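Local structure of putative transcriptional regulator TRANSCRIPTION REGULATOR protein (Rhizobium meliloti, 5NLA) at residues A65-L70 and A371-D375; S119-W124 and M252-H256; V142-G146 and N189-L193; S154-P158 and A247-E253; Y175-D180 and H256-H260. The protein activates transcription as an AraC-like regulator that binds c-di-GMP by a PilZ-like mechanism to regulate extracellular polysaccharide production, probably through sequence-specific DNA binding. Residues are numbered along the deposited sequence.

Contact 1. Residues A65-L70 and A371-D375; sequences AHMAPL and ATIGD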
# COMPACT_ATOMS: atom_id res chain seq x y z
N ALA A 65 -10.42 10.73 9.21
CA ALA A 65 -11.40 9.66 9.14
C ALA A 65 -11.18 8.83 7.88
O ALA A 65 -11.13 7.61 7.97
CB ALA A 65 -12.82 10.22 9.18
N HIS A 66 -11.03 9.50 6.74
CA HIS A 66 -10.86 8.81 5.45
C HIS A 66 -9.57 7.99 5.39
O HIS A 66 -9.52 6.97 4.72
CB HIS A 66 -10.89 9.80 4.27
CG HIS A 66 -12.21 10.49 4.07
ND1 HIS A 66 -13.42 9.88 4.36
CD2 HIS A 66 -12.51 11.72 3.60
CE1 HIS A 66 -14.40 10.72 4.09
NE2 HIS A 66 -13.88 11.84 3.62
N MET A 67 -8.53 8.44 6.09
CA MET A 67 -7.23 7.82 6.04
C MET A 67 -6.94 6.87 7.19
O MET A 67 -5.93 6.19 7.14
CB MET A 67 -6.15 8.91 5.98
CG MET A 67 -6.23 9.81 4.76
SD MET A 67 -5.91 8.99 3.20
CE MET A 67 -4.28 8.38 3.57
N ALA A 68 -7.82 6.81 8.19
CA ALA A 68 -7.64 5.99 9.44
C ALA A 68 -7.23 4.52 9.28
O ALA A 68 -6.35 4.05 10.00
CB ALA A 68 -8.88 6.07 10.32
N PRO A 69 -7.89 3.77 8.36
CA PRO A 69 -7.48 2.39 8.07
C PRO A 69 -6.02 2.22 7.67
O PRO A 69 -5.45 1.15 7.88
CB PRO A 69 -8.36 2.01 6.88
CG PRO A 69 -9.58 2.82 7.04
CD PRO A 69 -9.10 4.13 7.60
N LEU A 70 -5.44 3.26 7.08
CA LEU A 70 -4.07 3.22 6.59
C LEU A 70 -3.10 3.80 7.59
O LEU A 70 -2.11 3.17 7.96
CB LEU A 70 -4.00 3.99 5.28
CG LEU A 70 -2.71 3.84 4.47
CD1 LEU A 70 -2.34 2.38 4.27
CD2 LEU A 70 -2.85 4.54 3.11
N ALA A 371 -17.20 7.04 3.19
CA ALA A 371 -16.20 6.09 2.70
C ALA A 371 -14.82 6.40 3.27
O ALA A 371 -14.59 7.47 3.84
CB ALA A 371 -16.16 6.10 1.18
N THR A 372 -13.91 5.43 3.11
CA THR A 372 -12.50 5.58 3.49
C THR A 372 -11.59 4.94 2.45
O THR A 372 -12.06 4.31 1.51
CB THR A 372 -12.18 4.92 4.85
OG1 THR A 372 -12.00 3.51 4.66
CG2 THR A 372 -13.25 5.19 5.88
N ILE A 373 -10.29 5.12 2.62
CA ILE A 373 -9.29 4.53 1.74
C ILE A 373 -9.23 2.99 1.90
O ILE A 373 -8.85 2.29 0.96
CB ILE A 373 -7.90 5.19 1.91
CG1 ILE A 373 -7.00 4.87 0.72
CG2 ILE A 373 -7.22 4.80 3.22
CD1 ILE A 373 -5.72 5.67 0.71
N GLY A 374 -9.60 2.49 3.08
CA GLY A 374 -9.72 1.06 3.33
C GLY A 374 -10.68 0.37 2.37
O GLY A 374 -10.43 -0.74 1.93
N ASP A 375 -11.75 1.08 2.04
CA ASP A 375 -12.74 0.63 1.06
C ASP A 375 -12.20 0.63 -0.37
O ASP A 375 -12.63 -0.18 -1.20
CB ASP A 375 -13.99 1.51 1.17
CG ASP A 375 -14.68 1.37 2.53
OD1 ASP A 375 -15.06 0.23 2.91
OD2 ASP A 375 -14.83 2.40 3.23
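Two segments 301 residues apart meet here by backbone: the end of the chain sends a peptide NH to a carbonyl of a helix near its beginning. Ile373 N donates to His66 O at 2.9 Å with a nearly straight angle of 172°. The donor lies at the start of the short, weakly bonded helix about 373-375, which is opened by a capping box. Thr372 occupies the N-cap; Thr372 N donates to Asp375 OD2 at 3.2 Å, and Thr372 OG1 accepts a weak capping bond from Gly374 N at 3.0 Å. With Thr372 N and Gly374 N both taken up by the cap, the NH of Ile373 between them is the one that reaches across. A second, weak link runs from His66 ND1 to Ala371 O, 2.7 Å long but bent to 125°. Apolar contacts complete the joint. Ile373 packs against Met67 and Leu70, and Leu89 of strand 88-94 touches both Met67 and Ile373, so the C-terminal helix is fixed to the β-sheet domain. Gly374 lies beside Pro69, its CA 3.9 Å from Pro69 CB, while on the apolar side Leu70 CD2 lies 3.9 Å from Ile373 CD1.

Contact 2. Residues S119-W124 and M252-H256; sequences SPIDHW and MERAH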
# COMPACT_ATOMS: atom_id res chain seq x y z
N SER A 119 -5.50 -5.09 11.06
CA SER A 119 -5.64 -4.55 9.71
C SER A 119 -5.52 -5.64 8.64
O SER A 119 -4.54 -6.41 8.65
CB SER A 119 -4.59 -3.47 9.41
OG SER A 119 -4.80 -2.94 8.12
N PRO A 120 -6.49 -5.68 7.71
CA PRO A 120 -6.41 -6.52 6.53
C PRO A 120 -5.57 -5.95 5.37
O PRO A 120 -5.49 -6.57 4.30
CB PRO A 120 -7.87 -6.66 6.11
CG PRO A 120 -8.51 -5.40 6.55
CD PRO A 120 -7.78 -4.96 7.78
N ILE A 121 -4.95 -4.79 5.56
CA ILE A 121 -4.20 -4.14 4.49
C ILE A 121 -2.73 -4.56 4.61
O ILE A 121 -2.12 -4.39 5.68
CB ILE A 121 -4.37 -2.60 4.57
CG1 ILE A 121 -5.84 -2.22 4.36
CG2 ILE A 121 -3.51 -1.90 3.52
CD1 ILE A 121 -6.20 -0.81 4.78
N ASP A 122 -2.19 -5.12 3.53
CA ASP A 122 -0.77 -5.47 3.45
C ASP A 122 -0.18 -5.20 2.06
O ASP A 122 0.80 -5.84 1.64
CB ASP A 122 -0.57 -6.93 3.83
CG ASP A 122 -1.33 -7.87 2.91
OD1 ASP A 122 -2.17 -7.41 2.11
OD2 ASP A 122 -1.10 -9.09 3.03
N HIS A 123 -0.75 -4.23 1.37
CA HIS A 123 -0.35 -3.92 0.02
C HIS A 123 1.13 -3.51 0.02
O HIS A 123 1.66 -3.09 1.05
CB HIS A 123 -1.20 -2.78 -0.56
CG HIS A 123 -2.64 -3.12 -0.77
ND1 HIS A 123 -3.49 -3.46 0.26
CD2 HIS A 123 -3.40 -3.16 -1.90
CE1 HIS A 123 -4.69 -3.71 -0.22
NE2 HIS A 123 -4.67 -3.52 -1.53
N TRP A 124 1.78 -3.66 -1.12
CA TRP A 124 3.08 -3.04 -1.37
C TRP A 124 2.76 -1.61 -1.81
O TRP A 124 2.02 -1.39 -2.77
CB TRP A 124 3.83 -3.77 -2.46
CG TRP A 124 3.91 -5.25 -2.27
CD1 TRP A 124 3.13 -6.18 -2.85
CD2 TRP A 124 4.83 -5.96 -1.43
NE1 TRP A 124 3.49 -7.43 -2.43
CE2 TRP A 124 4.53 -7.32 -1.55
CE3 TRP A 124 5.86 -5.57 -0.57
CZ2 TRP A 124 5.23 -8.30 -0.87
CZ3 TRP A 124 6.56 -6.55 0.12
CH2 TRP A 124 6.24 -7.90 -0.04
N MET A 252 -1.71 -9.93 8.63
CA MET A 252 -2.19 -10.19 7.27
C MET A 252 -1.07 -10.42 6.28
O MET A 252 -1.18 -11.27 5.41
CB MET A 252 -3.09 -9.06 6.75
CG MET A 252 -3.81 -9.36 5.44
SD MET A 252 -4.77 -10.90 5.37
CE MET A 252 -6.31 -10.15 4.87
N GLU A 253 0.01 -9.67 6.43
CA GLU A 253 1.20 -9.88 5.60
C GLU A 253 1.79 -11.27 5.89
O GLU A 253 2.18 -11.98 4.96
CB GLU A 253 2.23 -8.75 5.83
CG GLU A 253 2.96 -8.24 4.59
CD GLU A 253 4.39 -8.69 4.50
OE1 GLU A 253 4.61 -9.91 4.65
OE2 GLU A 253 5.28 -7.83 4.27
N ARG A 254 1.81 -11.67 7.16
CA ARG A 254 2.30 -13.00 7.53
C ARG A 254 1.40 -14.12 7.02
O ARG A 254 1.91 -15.16 6.59
CB ARG A 254 2.53 -13.11 9.05
CG ARG A 254 3.84 -12.48 9.47
CD ARG A 254 4.14 -12.65 10.94
NE ARG A 254 3.14 -11.94 11.75
CZ ARG A 254 2.41 -12.46 12.74
NH1 ARG A 254 2.55 -13.74 13.13
NH2 ARG A 254 1.53 -11.68 13.37
N ALA A 255 0.09 -13.90 7.04
CA ALA A 255 -0.90 -14.84 6.49
C ALA A 255 -0.82 -14.97 4.97
O ALA A 255 -0.77 -16.09 4.44
CB ALA A 255 -2.30 -14.42 6.89
N HIS A 256 -0.80 -13.84 4.27
CA HIS A 256 -0.68 -13.85 2.81
C HIS A 256 0.62 -14.51 2.33
O HIS A 256 0.63 -15.17 1.27
CB HIS A 256 -0.80 -12.43 2.22
CG HIS A 256 -2.22 -11.96 2.06
ND1 HIS A 256 -2.54 -10.63 1.92
CD2 HIS A 256 -3.39 -12.64 2.01
CE1 HIS A 256 -3.84 -10.50 1.78
NE2 HIS A 256 -4.38 -11.70 1.83
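This is a buried loop-to-helix contact, in which the loop between helix 113-118 and strand 124-129 lies against the first half of helix 251-261. Asp122 is its centre. The side chain points at the helix, and its OD2 accepts a very short hydrogen bond, 2.4 Å, from His256 ND1, meeting the imidazole at its edge. Asp122 OD2 also lies 3.2 Å from Met252 O, a proximity of two acceptors rather than a bond, and Asp122 CB packs on the Glu253 side chain, 3.8 Å from Glu253 CG. Two residues earlier in the loop, Pro120 CB reaches Met252 CE at 4.0 Å. The loop is itself braced by an ST turn, Ile121 N donating to Ser119 OG at 3.2 Å, while that hydroxyl also bonds Arg111. Beyond the aspartate, Tyr297 meets the His256 ring, and Leu287 and Phe288 of helix 281-288 cover Met252. The pattern is a His-carboxylate hydrogen bond, here linking a β-domain loop to the helical part that carries the helix-turn-helix family region.

Contact 3. Residues V142-G146 and N189-L193; sequences VTETG and NNSVL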
# COMPACT_ATOMS: atom_id res chain seq x y z
N VAL A 142 15.65 6.17 9.43
CA VAL A 142 14.91 7.22 8.73
C VAL A 142 15.34 7.29 7.28
O VAL A 142 16.50 7.14 6.95
CB VAL A 142 15.07 8.60 9.38
CG1 VAL A 142 14.18 9.63 8.67
CG2 VAL A 142 14.72 8.54 10.86
N THR A 143 14.36 7.55 6.44
CA THR A 143 14.51 7.64 5.01
C THR A 143 13.81 8.92 4.58
O THR A 143 12.74 9.24 5.08
CB THR A 143 13.88 6.39 4.38
OG1 THR A 143 14.89 5.38 4.29
CG2 THR A 143 13.34 6.65 3.00
N GLU A 144 14.42 9.64 3.65
CA GLU A 144 13.87 10.89 3.13
C GLU A 144 13.56 10.76 1.65
O GLU A 144 14.43 10.39 0.88
CB GLU A 144 14.85 12.04 3.33
CG GLU A 144 14.25 13.38 2.95
CD GLU A 144 15.24 14.50 2.90
OE1 GLU A 144 16.45 14.27 3.14
OE2 GLU A 144 14.79 15.63 2.61
N THR A 145 12.34 11.10 1.27
CA THR A 145 11.88 11.03 -0.10
C THR A 145 11.55 12.44 -0.50
O THR A 145 10.74 13.08 0.16
CB THR A 145 10.59 10.17 -0.23
OG1 THR A 145 10.85 8.81 0.16
CG2 THR A 145 10.05 10.20 -1.66
N GLY A 146 12.17 12.93 -1.56
CA GLY A 146 11.89 14.27 -2.08
C GLY A 146 11.32 14.23 -3.48
O GLY A 146 11.12 13.16 -4.03
N ASN A 189 12.52 -2.69 2.79
CA ASN A 189 11.36 -1.94 3.24
C ASN A 189 11.79 -0.55 3.70
O ASN A 189 12.82 -0.40 4.37
CB ASN A 189 10.65 -2.64 4.40
CG ASN A 189 9.30 -2.03 4.70
OD1 ASN A 189 8.45 -1.99 3.82
ND2 ASN A 189 9.10 -1.56 5.92
N ASN A 190 10.98 0.45 3.33
CA ASN A 190 11.21 1.86 3.65
C ASN A 190 12.51 2.35 3.03
O ASN A 190 13.40 2.83 3.73
CB ASN A 190 11.18 2.12 5.15
CG ASN A 190 10.88 3.56 5.49
OD1 ASN A 190 9.87 4.14 5.04
ND2 ASN A 190 11.74 4.17 6.31
N SER A 191 12.61 2.21 1.71
CA SER A 191 13.75 2.74 0.97
C SER A 191 13.31 3.75 -0.09
O SER A 191 12.13 3.88 -0.41
CB SER A 191 14.57 1.61 0.36
OG SER A 191 13.73 0.71 -0.32
N VAL A 192 14.30 4.46 -0.61
CA VAL A 192 14.07 5.46 -1.65
C VAL A 192 14.49 4.87 -2.98
O VAL A 192 15.49 4.14 -3.06
CB VAL A 192 14.88 6.75 -1.41
CG1 VAL A 192 14.26 7.91 -2.17
CG2 VAL A 192 14.96 7.08 0.06
N LEU A 193 13.73 5.20 -4.02
CA LEU A 193 14.11 4.85 -5.38
C LEU A 193 14.44 6.14 -6.11
O LEU A 193 13.57 6.98 -6.32
CB LEU A 193 12.99 4.08 -6.08
CG LEU A 193 12.27 3.04 -5.22
CD1 LEU A 193 11.09 2.45 -5.98
CD2 LEU A 193 13.25 1.95 -4.79
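Strands 142-145 and 191-193 run in roughly the same direction, 24° apart, with their short axes 6.7 Å from each other at closest approach. Thr143 lies nearest Ser191 and Thr145 nearest Val192, with CA atoms 6.4 and 6.2 Å apart. That spacing exceeds a sheet pairing, and the segments meet through side chains, one of them bonding a backbone carbonyl. Thr143 points at the other strand and donates its hydroxyl, OG1 to Asn190 O, at 3.0 Å. Thr143 CG2 lies 3.4 Å from Val192 CG2, and the same valine methyl rests 3.5 Å from Glu144 O. Each strand is an outermost member of an antiparallel sheet, 141-145 of one and 191-193 of the other, so the contact joins the margins of two sheets of the β-domain. The Asn190 carbonyl is presented by a G1 β-bulge, where Asn190 and Ser191 both face Phe152 of strand 150-154; Asn190 takes up the left-handed conformation (61/57) that such a bulge uses at its first position. The asparagine amide is engaged elsewhere, ND2 with Thr136 O and OD1 with Arg153, which ties the bulge to both sheets. Thr143 CB nevertheless stays 3.6 Å from Asn190 ND2.

Contact 4. Residues S154-P158 and A247-E253; sequences SLGYP and AKMGVME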
# COMPACT_ATOMS: atom_id res chain seq x y z
N SER A 154 6.11 -1.88 2.49
CA SER A 154 4.97 -2.74 2.75
C SER A 154 4.06 -2.14 3.81
O SER A 154 4.54 -1.57 4.81
CB SER A 154 5.40 -4.10 3.23
OG SER A 154 4.23 -4.88 3.45
N LEU A 155 2.76 -2.29 3.62
CA LEU A 155 1.79 -1.84 4.61
C LEU A 155 1.60 -2.85 5.75
O LEU A 155 0.79 -2.62 6.65
CB LEU A 155 0.46 -1.54 3.94
CG LEU A 155 0.52 -0.47 2.85
CD1 LEU A 155 -0.88 -0.24 2.31
CD2 LEU A 155 1.09 0.84 3.38
N GLY A 156 2.33 -3.97 5.71
CA GLY A 156 2.39 -4.92 6.81
C GLY A 156 3.42 -4.64 7.88
O GLY A 156 3.37 -5.26 8.95
N TYR A 157 4.38 -3.75 7.60
CA TYR A 157 5.34 -3.29 8.62
C TYR A 157 4.94 -1.90 9.09
O TYR A 157 4.53 -1.07 8.29
CB TYR A 157 6.76 -3.23 8.09
CG TYR A 157 7.49 -4.53 8.04
CD1 TYR A 157 7.77 -5.24 9.21
CD2 TYR A 157 7.95 -5.06 6.83
CE1 TYR A 157 8.45 -6.44 9.17
CE2 TYR A 157 8.65 -6.26 6.78
CZ TYR A 157 8.90 -6.95 7.96
OH TYR A 157 9.59 -8.15 7.91
N PRO A 158 5.10 -1.64 10.40
CA PRO A 158 4.79 -0.31 10.91
C PRO A 158 5.78 0.75 10.45
O PRO A 158 6.91 0.43 10.09
CB PRO A 158 4.84 -0.48 12.43
CG PRO A 158 5.68 -1.69 12.67
CD PRO A 158 5.58 -2.56 11.46
N ALA A 247 12.11 -6.48 12.11
CA ALA A 247 11.01 -7.13 11.39
C ALA A 247 9.83 -7.61 12.28
O ALA A 247 9.74 -8.79 12.61
CB ALA A 247 11.54 -8.27 10.53
N LYS A 248 8.95 -6.67 12.64
CA LYS A 248 7.69 -6.97 13.33
C LYS A 248 6.52 -6.88 12.35
O LYS A 248 5.79 -5.89 12.31
CB LYS A 248 7.49 -6.03 14.53
CG LYS A 248 8.34 -6.38 15.75
CD LYS A 248 7.87 -7.65 16.48
CE LYS A 248 6.64 -7.41 17.35
NZ LYS A 248 6.96 -6.72 18.63
N MET A 249 6.36 -7.94 11.58
CA MET A 249 5.37 -8.02 10.50
C MET A 249 3.95 -8.22 11.05
O MET A 249 3.73 -8.98 12.01
CB MET A 249 5.76 -9.17 9.54
CG MET A 249 5.03 -9.20 8.21
SD MET A 249 5.50 -10.53 7.09
CE MET A 249 7.21 -10.08 6.86
N GLY A 250 2.99 -7.53 10.44
CA GLY A 250 1.57 -7.64 10.82
C GLY A 250 0.95 -8.97 10.39
O GLY A 250 1.43 -9.62 9.46
N VAL A 251 -0.13 -9.36 11.07
CA VAL A 251 -0.78 -10.63 10.79
C VAL A 251 -1.06 -10.87 9.32
O VAL A 251 -0.68 -11.92 8.80
CB VAL A 251 -2.07 -10.91 11.63
CG1 VAL A 251 -1.70 -11.31 13.05
CG2 VAL A 251 -3.07 -9.77 11.61
N MET A 252 -1.71 -9.93 8.63
CA MET A 252 -2.19 -10.19 7.27
C MET A 252 -1.07 -10.42 6.28
O MET A 252 -1.18 -11.27 5.41
CB MET A 252 -3.09 -9.06 6.75
CG MET A 252 -3.81 -9.36 5.44
SD MET A 252 -4.77 -10.90 5.37
CE MET A 252 -6.31 -10.15 4.87
N GLU A 253 0.01 -9.67 6.43
CA GLU A 253 1.20 -9.88 5.60
C GLU A 253 1.79 -11.27 5.89
O GLU A 253 2.18 -11.98 4.96
CB GLU A 253 2.23 -8.75 5.83
CG GLU A 253 2.96 -8.24 4.59
CD GLU A 253 4.39 -8.69 4.50
OE1 GLU A 253 4.61 -9.91 4.65
OE2 GLU A 253 5.28 -7.83 4.27
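Gly250 N gives Gly156 O a hydrogen bond of 2.7 Å, the shorter of the two polar links, and it comes from the N-cap residue just ahead of helix 251-261. The other joins side chains: Ser154 OG donates to Glu253 OE2 at 3.2 Å. That hydroxyl works twice, since it also accepts from Gly156 N at 3.1 Å in an ST turn that overlaps the type I β turn of residues 154-157. The turn connects strand 150-154 to strand 159-163, and so carries one end of the β-domain onto the beginning of the helix. Close approach depends on bareness at Gly156, whose CA is 4.0 Å from Glu253 CB; an ideal β-carbon there would sit only 2.5 Å from Glu253 CB. Outward from this core, the Tyr157 ring lies alongside the residues leading into the helix, with CE1 3.8 Å from Ala247 CB and CZ 3.7 Å from Met249 CE. Pro158 CD adds a touch to Lys248 O at 3.4 Å. The two polar links thus use neutral donors, a peptide NH and a hydroxyl: one bond is backbone to backbone and the other ends on the Glu253 carboxylate, so the contact holds no salt bridge between the segments.

Contact 5. Residues Y175-D180 and H256-H260; sequences YELLAD and HRYIH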
# COMPACT_ATOMS: atom_id res chain seq x y z
N TYR A 175 -0.69 -8.04 -2.12
CA TYR A 175 0.46 -8.88 -1.75
C TYR A 175 0.96 -9.78 -2.87
O TYR A 175 2.15 -9.86 -3.13
CB TYR A 175 0.15 -9.79 -0.55
CG TYR A 175 1.40 -10.48 -0.04
CD1 TYR A 175 2.35 -9.76 0.67
CD2 TYR A 175 1.67 -11.81 -0.32
CE1 TYR A 175 3.52 -10.34 1.11
CE2 TYR A 175 2.85 -12.40 0.12
CZ TYR A 175 3.77 -11.65 0.84
OH TYR A 175 4.95 -12.18 1.31
N GLU A 176 0.02 -10.45 -3.51
CA GLU A 176 0.32 -11.50 -4.46
C GLU A 176 0.98 -11.01 -5.74
O GLU A 176 1.76 -11.74 -6.34
CB GLU A 176 -0.96 -12.26 -4.77
CG GLU A 176 -0.75 -13.51 -5.61
CD GLU A 176 0.15 -14.56 -4.97
OE1 GLU A 176 0.17 -14.68 -3.72
OE2 GLU A 176 0.83 -15.29 -5.74
N LEU A 177 0.68 -9.78 -6.14
CA LEU A 177 1.30 -9.17 -7.33
C LEU A 177 2.82 -9.32 -7.33
O LEU A 177 3.42 -9.67 -8.36
CB LEU A 177 0.92 -7.68 -7.45
CG LEU A 177 0.48 -7.20 -8.83
CD1 LEU A 177 1.57 -7.43 -9.87
CD2 LEU A 177 -0.82 -7.87 -9.27
N LEU A 178 3.42 -9.08 -6.17
CA LEU A 178 4.87 -9.08 -6.02
C LEU A 178 5.40 -10.18 -5.08
O LEU A 178 6.59 -10.20 -4.77
CB LEU A 178 5.33 -7.71 -5.50
CG LEU A 178 4.96 -6.47 -6.33
CD1 LEU A 178 5.06 -5.17 -5.53
CD2 LEU A 178 5.83 -6.39 -7.57
N ALA A 179 4.54 -11.11 -4.66
CA ALA A 179 4.92 -12.16 -3.70
C ALA A 179 6.11 -13.02 -4.17
O ALA A 179 6.89 -13.50 -3.34
CB ALA A 179 3.72 -13.04 -3.39
N ASP A 180 6.25 -13.19 -5.48
CA ASP A 180 7.40 -13.91 -6.04
C ASP A 180 8.75 -13.31 -5.64
O ASP A 180 9.68 -14.06 -5.33
CB ASP A 180 7.31 -14.00 -7.58
CG ASP A 180 6.32 -15.06 -8.06
OD1 ASP A 180 5.78 -15.84 -7.24
OD2 ASP A 180 6.11 -15.14 -9.30
N HIS A 256 -0.80 -13.84 4.27
CA HIS A 256 -0.68 -13.85 2.81
C HIS A 256 0.62 -14.51 2.33
O HIS A 256 0.63 -15.17 1.27
CB HIS A 256 -0.80 -12.43 2.22
CG HIS A 256 -2.22 -11.96 2.06
ND1 HIS A 256 -2.54 -10.63 1.92
CD2 HIS A 256 -3.39 -12.64 2.01
CE1 HIS A 256 -3.84 -10.50 1.78
NE2 HIS A 256 -4.38 -11.70 1.83
N ARG A 257 1.70 -14.35 3.10
CA ARG A 257 2.98 -14.97 2.80
C ARG A 257 2.94 -16.47 3.06
O ARG A 257 3.34 -17.26 2.20
CB ARG A 257 4.11 -14.37 3.64
CG ARG A 257 5.50 -14.86 3.23
CD ARG A 257 6.61 -14.22 4.04
NE ARG A 257 6.45 -14.44 5.47
CZ ARG A 257 7.18 -13.85 6.42
NH1 ARG A 257 8.14 -12.99 6.09
NH2 ARG A 257 6.94 -14.11 7.70
N TYR A 258 2.47 -16.85 4.25
CA TYR A 258 2.33 -18.26 4.59
C TYR A 258 1.59 -18.98 3.48
O TYR A 258 2.10 -19.94 2.92
CB TYR A 258 1.61 -18.44 5.93
CG TYR A 258 1.59 -19.88 6.35
CD1 TYR A 258 2.66 -20.44 7.03
CD2 TYR A 258 0.50 -20.70 6.03
CE1 TYR A 258 2.65 -21.78 7.40
CE2 TYR A 258 0.49 -22.04 6.38
CZ TYR A 258 1.56 -22.58 7.07
OH TYR A 258 1.51 -23.93 7.41
N ILE A 259 0.41 -18.48 3.14
CA ILE A 259 -0.39 -19.02 2.04
C ILE A 259 0.39 -19.11 0.74
O ILE A 259 0.34 -20.14 0.08
CB ILE A 259 -1.71 -18.22 1.83
CG1 ILE A 259 -2.70 -18.59 2.94
CG2 ILE A 259 -2.34 -18.49 0.46
CD1 ILE A 259 -3.88 -17.64 3.04
N HIS A 260 1.10 -18.05 0.38
CA HIS A 260 1.89 -18.04 -0.87
C HIS A 260 2.93 -19.16 -0.88
O HIS A 260 3.07 -19.85 -1.89
CB HIS A 260 2.58 -16.68 -1.08
CG HIS A 260 3.45 -16.62 -2.31
ND1 HIS A 260 2.99 -16.17 -3.53
CD2 HIS A 260 4.75 -16.95 -2.49
CE1 HIS A 260 3.97 -16.24 -4.41
NE2 HIS A 260 5.04 -16.71 -3.81
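A His-carboxylate hydrogen bond marks the place where the short, weakly bonded helix about 175-178 packs on the middle and later part of helix 251-261. His260 ND1 donates to Glu176 OE1 at 3.2 Å along a nearly straight path (163°), and more weakly to Glu176 OE2, also at 3.2 Å. The carboxylate has a further partner in Arg301, with which it forms a salt bridge. Over one face of the same imidazole, Ala179 CB stands 3.5 Å from the centroid of the His260 ring in a CH-π contact, and Asp180 OD1 comes to 3.4 Å of His260 CE1 at the ring edge. The short helix directly follows strand 166-173 of the larger sheet, so this is helix-helix packing between the β-domain and the helix that precedes 270-275 and 281-288, probably the first helix-turn-helix pair as in AraC relatives. One turn earlier on the long helix, Tyr175 packs alongside His256 and Arg257: its CD2 lies 3.6 Å from His256 CB and its OH 3.3 Å from Arg257 CB. The Arg257 guanidinium itself pairs with Glu186.

How the contacts relate
Contacts 2, 4 and 5 all use helix 251-261: contact 4 holds its start, contact 2 its first turns and contact 5 its middle and later part. Contacts 2 and 4 lie closest, with centres about 7 Å apart, and share Met252 and Glu253, while contacts 2 and 5 share His256. Contact 2 is the buried one; the other four are partly buried. Chemistry follows place: contacts 2 and 5 rely on histidine-carboxylate pairs, contacts 1 and 4 on backbone bonds at helix starts, with a serine-glutamate bond added in contact 4, and contact 3 on a hydroxyl and methyl groups between sheet edges. Asn189 OD1, 2.7 Å from Ser154 N, probably hydrogen-bonds contact 3 to contact 4.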